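PDB 4EIU: uncharacterized hypothetical protein from Bacteroides uniformis, which is of unknown function but belongs to the DUF3823 family, whose N-terminal domain is related to the transthyretin-like beta-sandwich domains. Local coordinates for residues Leu38-Trp43 against Val47-Asp52; Leu82-Thr87 against Arg146-Pro151; Leu160-Ile165 against Lys193-Leu198. All coordinates share one frame; numbering follows the deposited sequence.

Contact 1: residues Leu38-Trp43 against Val47-Asp52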
loop_
_atom_site.group_PDB
_atom_site.type_symbol
_atom_site.label_atom_id
_atom_site.label_comp_id
_atom_site.label_asym_id
_atom_site.label_seq_id
_atom_site.Cartn_x
_atom_site.Cartn_y
_atom_site.Cartn_z
ATOM N N LEU A 38 -0.267 -1.707 17.613
ATOM C CA LEU A 38 0.541 -1.520 18.797
ATOM C C LEU A 38 -0.002 -2.397 19.913
ATOM O O LEU A 38 -1.124 -2.198 20.374
ATOM C CB LEU A 38 0.508 -0.033 19.241
ATOM C CG LEU A 38 0.785 1.072 18.177
ATOM C CD1 LEU A 38 0.635 2.513 18.716
ATOM C CD2 LEU A 38 2.135 0.909 17.523
ATOM N N THR A 39 0.817 -3.340 20.378
ATOM C CA THR A 39 0.489 -4.204 21.519
ATOM C C THR A 39 1.450 -3.918 22.653
ATOM O O THR A 39 2.667 -3.986 22.472
ATOM C CB THR A 39 0.625 -5.681 21.117
ATOM O OG1 THR A 39 -0.008 -5.880 19.860
ATOM C CG2 THR A 39 0.004 -6.640 22.121
ATOM N N GLU A 40 0.915 -3.590 23.825
ATOM C CA GLU A 40 1.730 -3.397 25.002
ATOM C C GLU A 40 2.214 -4.749 25.522
ATOM O O GLU A 40 1.416 -5.650 25.731
ATOM C CB GLU A 40 1.005 -2.693 26.142
ATOM C CG GLU A 40 2.037 -2.027 27.025
ATOM C CD GLU A 40 1.544 -1.609 28.370
ATOM O OE1 GLU A 40 0.310 -1.547 28.599
ATOM O OE2 GLU A 40 2.444 -1.336 29.184
ATOM N N LEU A 41 3.521 -4.854 25.737
ATOM C CA LEU A 41 4.139 -6.095 26.189
ATOM C C LEU A 41 4.170 -6.087 27.684
ATOM O O LEU A 41 4.438 -5.055 28.303
ATOM C CB LEU A 41 5.554 -6.244 25.632
ATOM C CG LEU A 41 5.638 -6.258 24.116
ATOM C CD1 LEU A 41 7.090 -6.103 23.681
ATOM C CD2 LEU A 41 5.019 -7.506 23.490
ATOM N N SER A 42 3.870 -7.238 28.264
ATOM C CA SER A 42 3.731 -7.362 29.706
ATOM C C SER A 42 4.398 -8.641 30.178
ATOM O O SER A 42 4.480 -9.603 29.396
ATOM C CB SER A 42 2.251 -7.463 30.000
ATOM O OG SER A 42 2.001 -7.460 31.379
ATOM N N TRP A 43 4.851 -8.672 31.443
ATOM C CA TRP A 43 5.215 -9.944 32.101
ATOM C C TRP A 43 4.020 -10.865 32.102
ATOM O O TRP A 43 4.147 -12.078 31.815
ATOM C CB TRP A 43 5.747 -9.744 33.535
ATOM C CG TRP A 43 7.075 -9.015 33.597
ATOM C CD1 TRP A 43 7.361 -7.826 34.268
ATOM C CD2 TRP A 43 8.341 -9.395 32.937
ATOM N NE1 TRP A 43 8.672 -7.459 34.079
ATOM C CE2 TRP A 43 9.315 -8.355 33.290
ATOM C CE3 TRP A 43 8.748 -10.451 32.118
ATOM C CZ2 TRP A 43 10.630 -8.397 32.836
ATOM C CZ3 TRP A 43 10.075 -10.481 31.666
ATOM C CH2 TRP A 43 10.993 -9.479 32.019
ATOM N N VAL A 47 -1.512 -6.418 25.877
ATOM C CA VAL A 47 -2.797 -5.753 25.674
ATOM C C VAL A 47 -2.684 -4.728 24.556
ATOM O O VAL A 47 -1.728 -3.941 24.534
ATOM C CB VAL A 47 -3.288 -5.103 26.973
ATOM C CG1 VAL A 47 -2.203 -4.216 27.560
ATOM C CG2 VAL A 47 -4.585 -4.325 26.744
ATOM N N GLN A 48 -3.653 -4.753 23.640
ATOM C CA GLN A 48 -3.769 -3.722 22.605
ATOM C C GLN A 48 -4.731 -2.623 23.108
ATOM O O GLN A 48 -5.939 -2.837 23.173
ATOM C CB GLN A 48 -4.259 -4.337 21.302
ATOM C CG GLN A 48 -4.259 -3.321 20.197
ATOM C CD GLN A 48 -4.535 -3.878 18.840
ATOM O OE1 GLN A 48 -4.465 -5.072 18.621
ATOM N NE2 GLN A 48 -4.783 -2.988 17.892
ATOM N N HIS A 49 -4.185 -1.489 23.525
ATOM C CA HIS A 49 -5.000 -0.341 23.975
ATOM C C HIS A 49 -5.505 0.503 22.823
ATOM O O HIS A 49 -6.575 1.103 22.932
ATOM C CB HIS A 49 -4.222 0.569 24.913
ATOM C CG HIS A 49 -3.580 -0.147 26.080
ATOM N ND1 HIS A 49 -4.295 -0.736 27.054
ATOM C CD2 HIS A 49 -2.228 -0.343 26.402
ATOM C CE1 HIS A 49 -3.444 -1.275 27.961
ATOM N NE2 HIS A 49 -2.179 -1.031 27.549
ATOM N N ASN A 50 -4.748 0.549 21.725
ATOM C CA ASN A 50 -5.020 1.394 20.563
ATOM C C ASN A 50 -5.549 0.553 19.407
ATOM O O ASN A 50 -4.876 -0.391 18.968
ATOM C CB ASN A 50 -3.735 2.082 20.106
ATOM C CG ASN A 50 -3.094 2.892 21.204
ATOM O OD1 ASN A 50 -2.164 2.433 21.859
ATOM N ND2 ASN A 50 -3.601 4.099 21.431
ATOM N N PRO A 51 -6.766 0.855 18.927
ATOM C CA PRO A 51 -7.234 0.190 17.713
ATOM C C PRO A 51 -6.206 0.250 16.578
ATOM O O PRO A 51 -5.360 1.162 16.528
ATOM C CB PRO A 51 -8.532 0.933 17.341
ATOM C CG PRO A 51 -8.856 1.827 18.484
ATOM C CD PRO A 51 -7.669 1.925 19.393
ATOM N N ASP A 52 -6.226 -0.767 15.715
ATOM C CA ASP A 52 -5.440 -0.728 14.540
ATOM C C ASP A 52 -5.684 0.607 13.844
ATOM O O ASP A 52 -6.826 1.053 13.748
ATOM C CB ASP A 52 -5.838 -1.821 13.561
ATOM C CG ASP A 52 -5.552 -3.226 14.079
ATOM O OD1 ASP A 52 -4.847 -3.358 15.103
ATOM O OD2 ASP A 52 -6.060 -4.185 13.444
HETATM O O HOH W 1 -2.679 -0.011 17.112
HETATM O O HOH W 2 -1.823 -0.359 22.123
HETATM O O HOH W 3 -2.463 -7.001 19.557
#
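Glu-40 and Val-47 face each other as a single antiparallel hydrogen-bonded pair, joined by two backbone bonds: Glu-40 N to Val-47 O at 2.8 Å and Val-47 N to Glu-40 O at 3.0 Å. The side chain of Glu-40 adds the third direct bond of the contact. Its CB lies 3.4 Å from Val-47 O and also touches the CG1 methyl of Val-47. From there CG stands anti to the backbone N (chi1 -156°) and the chain runs on extended, which carries the carboxylate past Val-47 to the edge of the His-49 ring. At the tip, OE1 accepts a nearly straight bond from His-49 NE2, 2.8 Å long with an angle of 166° at the hydrogen. It lies in the ring plane and is met on its anti side, while the carboxylate itself is turned 49° from the ring. The neighbouring anion would be expected to favour a protonated imidazole. OE2 has a weak hydrogen bond to a PEG molecule, probably from the crystallisation liquor.

Farther along, water takes over from direct bonds: one molecule links Leu-38 O to Asn-50 N and OD1. Gln-48, extended along its own segment, lays CG 3.3 Å from Leu-38 O and gives both NE2 protons to residues ahead of it, Asn-50 O and Asp-52 OD1. The single bridge closes the loop that leaves strand 35-40 and returns toward strand 53-54. Leu-38 packs on Tyr-71 and Val-73 of strand 69-76, Asn-50 ND2 bonds Lys-65 O, and His-49 meets Phe-67 edge to face.

Contact 2: residues Leu82-Thr87 against Arg146-Pro151; sequences LVRENT and REKIQP. With PEG (di(hydroxyethyl)ether), chain L.
Asn-86 and Pro-151 stand 6.9 Å apart CA to CA, a spacing too wide for backbone pairing, and farther back Arg-84 of strand 83-85 reaches Lys-148 with its side chain alone, so long side chains, water and a bound PEG fill the interface. Arg-84 does most of the reaching. Its CD lies 3.5 Å from Lys-148 O, and a bend at chi3 (-73°) turns the guanidinium so that one face lies against the aliphatic part of Lys-148, with CB 3.9 Å above the plane over its centre. Lysine suits this place because its methylenes can cover the flat cation while the extended chain carries its ammonium onward; NZ ends 4.9 Å from Arg-84 NH2. Two waters accept from NZ and from the guanidinium, one at NH1 and one at NH2, the second bond from NZ being weak, and this hydration probably eases the closeness of the like charges.

The PEG, probably from the crystallisation liquor, takes up the guanidinium edge. Its O4 accepts from Arg-84 NE at 2.8 Å and donates to Lys-148 O at 2.8 Å, bridging strand and helix; its O2 receives a longer bond from NH2. A leucine in place of Arg-84 would probably leave the Lys-148 methylenes without their flat cover and the PEG oxygens without their donors. Toward Pro-151 the contact thins to Asn-86 CB, 4.1 Å from Pro-151 O, and one water shared by Asn-86 ND2 and Pro-151 O; Asn-86 OD1 is taken by Thr-90 N.

Arg-84 NH1 also bonds Pro-81 O, and Lys-148 NZ bonds Gln-112 OE1. Strand 83-85 is an outermost strand of the five-stranded sheet, paired with strand 91-101, while helix 142-149 packs its Ile-149 on Trp-155 and Tyr-227.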
loop_
_atom_site.group_PDB
_atom_site.type_symbol
_atom_site.label_atom_id
_atom_site.label_comp_id
_atom_site.label_asym_id
_atom_site.label_seq_id
_atom_site.Cartn_x
_atom_site.Cartn_y
_atom_site.Cartn_z
ATOM N N LEU A 82 5.907 -9.060 7.170
ATOM C CA LEU A 82 6.999 -9.015 8.118
ATOM C C LEU A 82 6.843 -10.070 9.198
ATOM O O LEU A 82 7.822 -10.485 9.795
ATOM C CB LEU A 82 7.032 -7.602 8.789
ATOM C CG LEU A 82 7.325 -6.451 7.803
ATOM C CD1 LEU A 82 7.271 -5.122 8.595
ATOM C CD2 LEU A 82 8.663 -6.639 7.066
ATOM N N VAL A 83 5.602 -10.465 9.493
ATOM C CA VAL A 83 5.335 -11.486 10.462
ATOM C C VAL A 83 4.801 -12.684 9.697
ATOM O O VAL A 83 3.704 -12.629 9.147
ATOM C CB VAL A 83 4.357 -11.017 11.558
ATOM C CG1 VAL A 83 4.152 -12.115 12.638
ATOM C CG2 VAL A 83 4.884 -9.725 12.202
ATOM N N ARG A 84 5.575 -13.762 9.671
ATOM C CA ARG A 84 5.278 -14.890 8.795
ATOM C C ARG A 84 5.125 -16.179 9.565
ATOM O O ARG A 84 6.084 -16.639 10.202
ATOM C CB ARG A 84 6.341 -15.060 7.719
ATOM C CG ARG A 84 6.481 -13.824 6.859
ATOM C CD ARG A 84 7.350 -14.038 5.683
ATOM N NE ARG A 84 8.768 -14.139 5.958
ATOM C CZ ARG A 84 9.633 -13.132 5.996
ATOM N NH1 ARG A 84 9.249 -11.864 5.901
ATOM N NH2 ARG A 84 10.916 -13.399 6.152
ATOM N N GLU A 85 3.914 -16.752 9.498
ATOM C CA GLU A 85 3.630 -18.077 10.016
ATOM C C GLU A 85 3.144 -19.012 8.915
ATOM O O GLU A 85 2.606 -18.592 7.876
ATOM C CB GLU A 85 2.629 -18.037 11.155
ATOM C CG GLU A 85 1.263 -17.597 10.686
ATOM C CD GLU A 85 0.198 -17.576 11.744
ATOM O OE1 GLU A 85 0.459 -17.531 12.979
ATOM O OE2 GLU A 85 -0.962 -17.514 11.293
ATOM N N ASN A 86 3.339 -20.295 9.148
ATOM C CA ASN A 86 3.024 -21.297 8.142
ATOM C C ASN A 86 1.538 -21.700 8.294
ATOM O O ASN A 86 0.870 -21.247 9.215
ATOM C CB ASN A 86 3.982 -22.466 8.140
ATOM C CG ASN A 86 3.855 -23.384 9.342
ATOM O OD1 ASN A 86 2.870 -23.381 10.058
ATOM N ND2 ASN A 86 4.885 -24.180 9.573
ATOM N N THR A 87 1.083 -22.608 7.452
ATOM C CA THR A 87 -0.341 -22.971 7.440
ATOM C C THR A 87 -0.739 -23.794 8.654
ATOM O O THR A 87 -1.925 -23.916 8.926
ATOM C CB THR A 87 -0.699 -23.773 6.173
ATOM O OG1 THR A 87 0.144 -24.903 6.114
ATOM C CG2 THR A 87 -0.494 -22.933 4.903
ATOM N N ARG A 146 9.244 -15.321 -3.530
ATOM C CA ARG A 146 9.122 -16.749 -3.293
ATOM C C ARG A 146 9.946 -17.267 -2.099
ATOM O O ARG A 146 9.469 -18.076 -1.315
ATOM C CB ARG A 146 9.512 -17.545 -4.538
ATOM C CG ARG A 146 9.247 -19.027 -4.342
ATOM C CD ARG A 146 9.207 -19.769 -5.671
ATOM N NE ARG A 146 10.512 -19.676 -6.303
ATOM C CZ ARG A 146 10.884 -20.372 -7.368
ATOM N NH1 ARG A 146 10.049 -21.242 -7.922
ATOM N NH2 ARG A 146 12.110 -20.225 -7.854
ATOM N N GLU A 147 11.205 -16.843 -1.993
ATOM C CA GLU A 147 12.052 -17.286 -0.870
ATOM C C GLU A 147 11.378 -17.005 0.494
ATOM O O GLU A 147 11.442 -17.829 1.396
ATOM C CB GLU A 147 13.422 -16.572 -0.912
ATOM C CG GLU A 147 14.191 -16.619 0.413
ATOM C CD GLU A 147 15.279 -15.540 0.604
ATOM O OE1 GLU A 147 15.227 -14.426 0.040
ATOM O OE2 GLU A 147 16.208 -15.801 1.390
ATOM N N LYS A 148 10.729 -15.852 0.648
ATOM C CA LYS A 148 10.166 -15.504 1.945
ATOM C C LYS A 148 8.736 -16.072 2.145
ATOM O O LYS A 148 8.335 -16.367 3.260
ATOM C CB LYS A 148 10.203 -13.994 2.167
ATOM C CG LYS A 148 11.656 -13.475 2.223
ATOM C CD LYS A 148 11.756 -12.028 2.650
ATOM C CE LYS A 148 13.227 -11.619 2.936
ATOM N NZ LYS A 148 13.294 -10.197 3.384
ATOM N N ILE A 149 7.979 -16.222 1.067
ATOM C CA ILE A 149 6.560 -16.624 1.172
ATOM C C ILE A 149 6.302 -18.124 0.977
ATOM O O ILE A 149 5.471 -18.687 1.689
ATOM C CB ILE A 149 5.699 -15.711 0.256
ATOM C CG1 ILE A 149 5.677 -14.305 0.912
ATOM C CG2 ILE A 149 4.261 -16.231 0.099
ATOM C CD1 ILE A 149 5.264 -13.192 -0.027
ATOM N N GLN A 150 6.995 -18.761 0.017
ATOM C CA GLN A 150 6.849 -20.232 -0.188
ATOM C C GLN A 150 6.943 -21.040 1.118
ATOM O O GLN A 150 6.094 -21.919 1.321
ATOM C CB GLN A 150 7.777 -20.752 -1.268
ATOM C CG GLN A 150 7.612 -22.211 -1.720
ATOM C CD GLN A 150 8.456 -22.550 -2.964
ATOM O OE1 GLN A 150 9.465 -21.886 -3.234
ATOM N NE2 GLN A 150 8.063 -23.602 -3.719
ATOM N N PRO A 151 7.872 -20.671 2.057
ATOM C CA PRO A 151 7.961 -21.516 3.293
ATOM C C PRO A 151 6.734 -21.481 4.175
ATOM O O PRO A 151 6.569 -22.337 5.023
ATOM C CB PRO A 151 9.197 -20.949 4.037
ATOM C CG PRO A 151 10.062 -20.387 2.939
ATOM C CD PRO A 151 9.072 -19.802 1.919
HETATM C C1 PEG L . 14.116 -14.869 6.669
HETATM O O1 PEG L . 14.849 -13.693 6.300
HETATM C C2 PEG L . 13.758 -15.604 5.378
HETATM O O2 PEG L . 12.446 -16.215 5.391
HETATM C C3 PEG L . 11.757 -16.574 6.595
HETATM C C4 PEG L . 10.631 -17.556 6.188
HETATM O O4 PEG L . 9.357 -16.910 5.849
HETATM O O HOH W 4 11.057 -9.651 5.665
HETATM O O HOH W 5 13.227 -11.710 6.157
HETATM O O HOH W 6 6.974 -24.172 7.503
#

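Contact 3: residues Leu160-Ile165 against Lys193-Leu198; sequences LNVTDI and KSFEGL
Val-162 lies over one face of the Phe-195 ring, its CG1 methyl 4.0 Å from the ring centroid and 20° off the normal, a CH-pi contact. Phe-195 CG stands anti to the backbone N (chi1 -162°), which turns the ring toward Val-162 and Ile-165 of strand 162-170. Leu-198 CB sits over the opposite face, so the phenyl is sandwiched between two aliphatic groups. Ile-165, whose side chain crosses the phenylalanine at about a right angle, brings CD1 to 3.7 Å from Phe-195 CE1. Branched valine and isoleucine suit a strand and give compact methyl surfaces to an aromatic plug; Val-136 and Tyr-190 add to the same apolar cluster.

The other end is looser and wet. Asn-161 OD1 comes 3.3 Å from Lys-193 CB, but the lysine's end leads away from the strand. Here water does the joining: one molecule donates to both Asn-161 OD1 and Glu-196 OE2, a second accepts from Val-162 N and donates to Glu-196 OE2, and a third accepts from Phe-195 N at 2.9 Å and donates to Val-162 O at 2.7 Å.

A type I turn from Lys-193 to Glu-196 is therefore held by apolar packing on one side and hydration on the other. Glu-196 OE2, gripped by two waters and a salt bridge to Arg-138, probably keeps its negative charge.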
loop_
_atom_site.group_PDB
_atom_site.type_symbol
_atom_site.label_atom_id
_atom_site.label_comp_id
_atom_site.label_asym_id
_atom_site.label_seq_id
_atom_site.Cartn_x
_atom_site.Cartn_y
_atom_site.Cartn_z
ATOM N N LEU A 160 1.900 -14.148 -7.523
ATOM C CA LEU A 160 2.628 -13.051 -8.127
ATOM C C LEU A 160 1.903 -12.302 -9.249
ATOM O O LEU A 160 2.356 -11.224 -9.626
ATOM C CB LEU A 160 4.016 -13.500 -8.560
ATOM C CG LEU A 160 5.041 -13.581 -7.439
ATOM C CD1 LEU A 160 6.167 -14.508 -7.885
ATOM C CD2 LEU A 160 5.523 -12.192 -7.043
ATOM N N ASN A 161 0.764 -12.812 -9.747
ATOM C CA ASN A 161 0.097 -12.200 -10.897
ATOM C C ASN A 161 -0.345 -10.760 -10.559
ATOM O O ASN A 161 -0.973 -10.518 -9.521
ATOM C CB ASN A 161 -1.153 -12.980 -11.336
ATOM C CG ASN A 161 -0.836 -14.359 -11.917
ATOM O OD1 ASN A 161 0.279 -14.638 -12.311
ATOM N ND2 ASN A 161 -1.827 -15.216 -11.941
ATOM N N VAL A 162 0.025 -9.811 -11.414
ATOM C CA VAL A 162 -0.539 -8.472 -11.362
ATOM C C VAL A 162 -1.959 -8.546 -11.933
ATOM O O VAL A 162 -2.143 -8.872 -13.103
ATOM C CB VAL A 162 0.315 -7.466 -12.140
ATOM C CG1 VAL A 162 -0.334 -6.065 -12.083
ATOM C CG2 VAL A 162 1.741 -7.444 -11.607
ATOM N N THR A 163 -2.943 -8.195 -11.111
ATOM C CA THR A 163 -4.366 -8.453 -11.405
ATOM C C THR A 163 -5.059 -7.247 -12.017
ATOM O O THR A 163 -6.054 -7.402 -12.720
ATOM C CB THR A 163 -5.134 -8.920 -10.130
ATOM O OG1 THR A 163 -5.094 -7.898 -9.109
ATOM C CG2 THR A 163 -4.497 -10.224 -9.545
ATOM N N ASP A 164 -4.569 -6.039 -11.744
ATOM C CA ASP A 164 -5.250 -4.834 -12.220
ATOM C C ASP A 164 -4.423 -3.576 -12.060
ATOM O O ASP A 164 -3.507 -3.558 -11.250
ATOM C CB ASP A 164 -6.619 -4.641 -11.522
ATOM C CG ASP A 164 -6.520 -4.539 -10.003
ATOM O OD1 ASP A 164 -6.520 -5.593 -9.352
ATOM O OD2 ASP A 164 -6.503 -3.404 -9.475
ATOM N N ILE A 165 -4.753 -2.556 -12.865
ATOM C CA ILE A 165 -4.313 -1.187 -12.664
ATOM C C ILE A 165 -5.547 -0.332 -12.424
ATOM O O ILE A 165 -6.561 -0.490 -13.099
ATOM C CB ILE A 165 -3.579 -0.597 -13.882
ATOM C CG1 ILE A 165 -2.197 -1.239 -14.031
ATOM C CG2 ILE A 165 -3.450 0.933 -13.745
ATOM C CD1 ILE A 165 -1.523 -0.969 -15.369
ATOM N N LYS A 193 -1.691 -14.566 -15.700
ATOM C CA LYS A 193 -0.400 -13.853 -15.732
ATOM C C LYS A 193 -0.188 -12.914 -16.915
ATOM O O LYS A 193 0.947 -12.580 -17.213
ATOM C CB LYS A 193 0.787 -14.832 -15.612
ATOM C CG LYS A 193 1.154 -15.685 -16.808
ATOM C CD LYS A 193 2.251 -16.682 -16.417
ATOM C CE LYS A 193 2.195 -17.955 -17.270
ATOM N NZ LYS A 193 2.620 -17.800 -18.689
ATOM N N SER A 194 -1.262 -12.428 -17.528
ATOM C CA SER A 194 -1.143 -11.682 -18.806
ATOM C C SER A 194 -0.520 -10.279 -18.671
ATOM O O SER A 194 -0.205 -9.652 -19.666
ATOM C CB SER A 194 -2.510 -11.555 -19.475
ATOM O OG SER A 194 -3.385 -10.886 -18.579
ATOM N N PHE A 195 -0.360 -9.766 -17.457
ATOM C CA PHE A 195 0.401 -8.535 -17.258
ATOM C C PHE A 195 1.928 -8.660 -17.384
ATOM O O PHE A 195 2.601 -7.623 -17.548
ATOM C CB PHE A 195 0.125 -7.923 -15.873
ATOM C CG PHE A 195 0.530 -6.480 -15.789
ATOM C CD1 PHE A 195 -0.303 -5.492 -16.294
ATOM C CD2 PHE A 195 1.764 -6.111 -15.264
ATOM C CE1 PHE A 195 0.076 -4.157 -16.269
ATOM C CE2 PHE A 195 2.143 -4.777 -15.214
ATOM C CZ PHE A 195 1.294 -3.802 -15.724
ATOM N N GLU A 196 2.486 -9.872 -17.285
ATOM C CA GLU A 196 3.954 -10.053 -17.267
ATOM C C GLU A 196 4.671 -9.299 -18.374
ATOM O O GLU A 196 5.670 -8.629 -18.131
ATOM C CB GLU A 196 4.351 -11.537 -17.346
ATOM C CG GLU A 196 4.168 -12.328 -16.070
ATOM C CD GLU A 196 4.929 -11.747 -14.875
ATOM O OE1 GLU A 196 6.179 -11.649 -14.919
ATOM O OE2 GLU A 196 4.269 -11.374 -13.884
ATOM N N GLY A 197 4.171 -9.408 -19.600
ATOM C CA GLY A 197 4.757 -8.675 -20.719
ATOM C C GLY A 197 4.654 -7.156 -20.640
ATOM O O GLY A 197 5.304 -6.464 -21.407
ATOM N N LEU A 198 3.839 -6.622 -19.724
ATOM C CA LEU A 198 3.670 -5.170 -19.574
ATOM C C LEU A 198 4.486 -4.575 -18.422
ATOM O O LEU A 198 4.524 -3.352 -18.262
ATOM C CB LEU A 198 2.180 -4.811 -19.408
ATOM C CG LEU A 198 1.228 -5.143 -20.558
ATOM C CD1 LEU A 198 -0.232 -4.966 -20.170
ATOM C CD2 LEU A 198 1.542 -4.309 -21.794
HETATM O O HOH W 7 2.919 -13.226 -12.618
HETATM O O HOH W 8 -1.127 -10.728 -14.835
HETATM O O HOH W 9 1.472 -10.531 -13.822
#

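Overall arrangement
From the N terminus, contact 1 comes first and closes a short local loop, with three residues between its segments, beside strand 35-40. Contact 2 spans 58 residues: it joins edge strand 83-85 to helix 142-149, which follows strand 129-138. Contact 3 closes a 27-residue loop between strand 162-170 of the four-stranded sheet and the turn before strand 202-206. The three follow in series, none nested and none crossing. Contacts 1 and 2 reach the same five-stranded sheet, their centres 24 Å apart. Contacts 2 and 3 come within about 5 Å at their nearest atoms, whereas contacts 1 and 3 lie on opposite sides of the chain's centre.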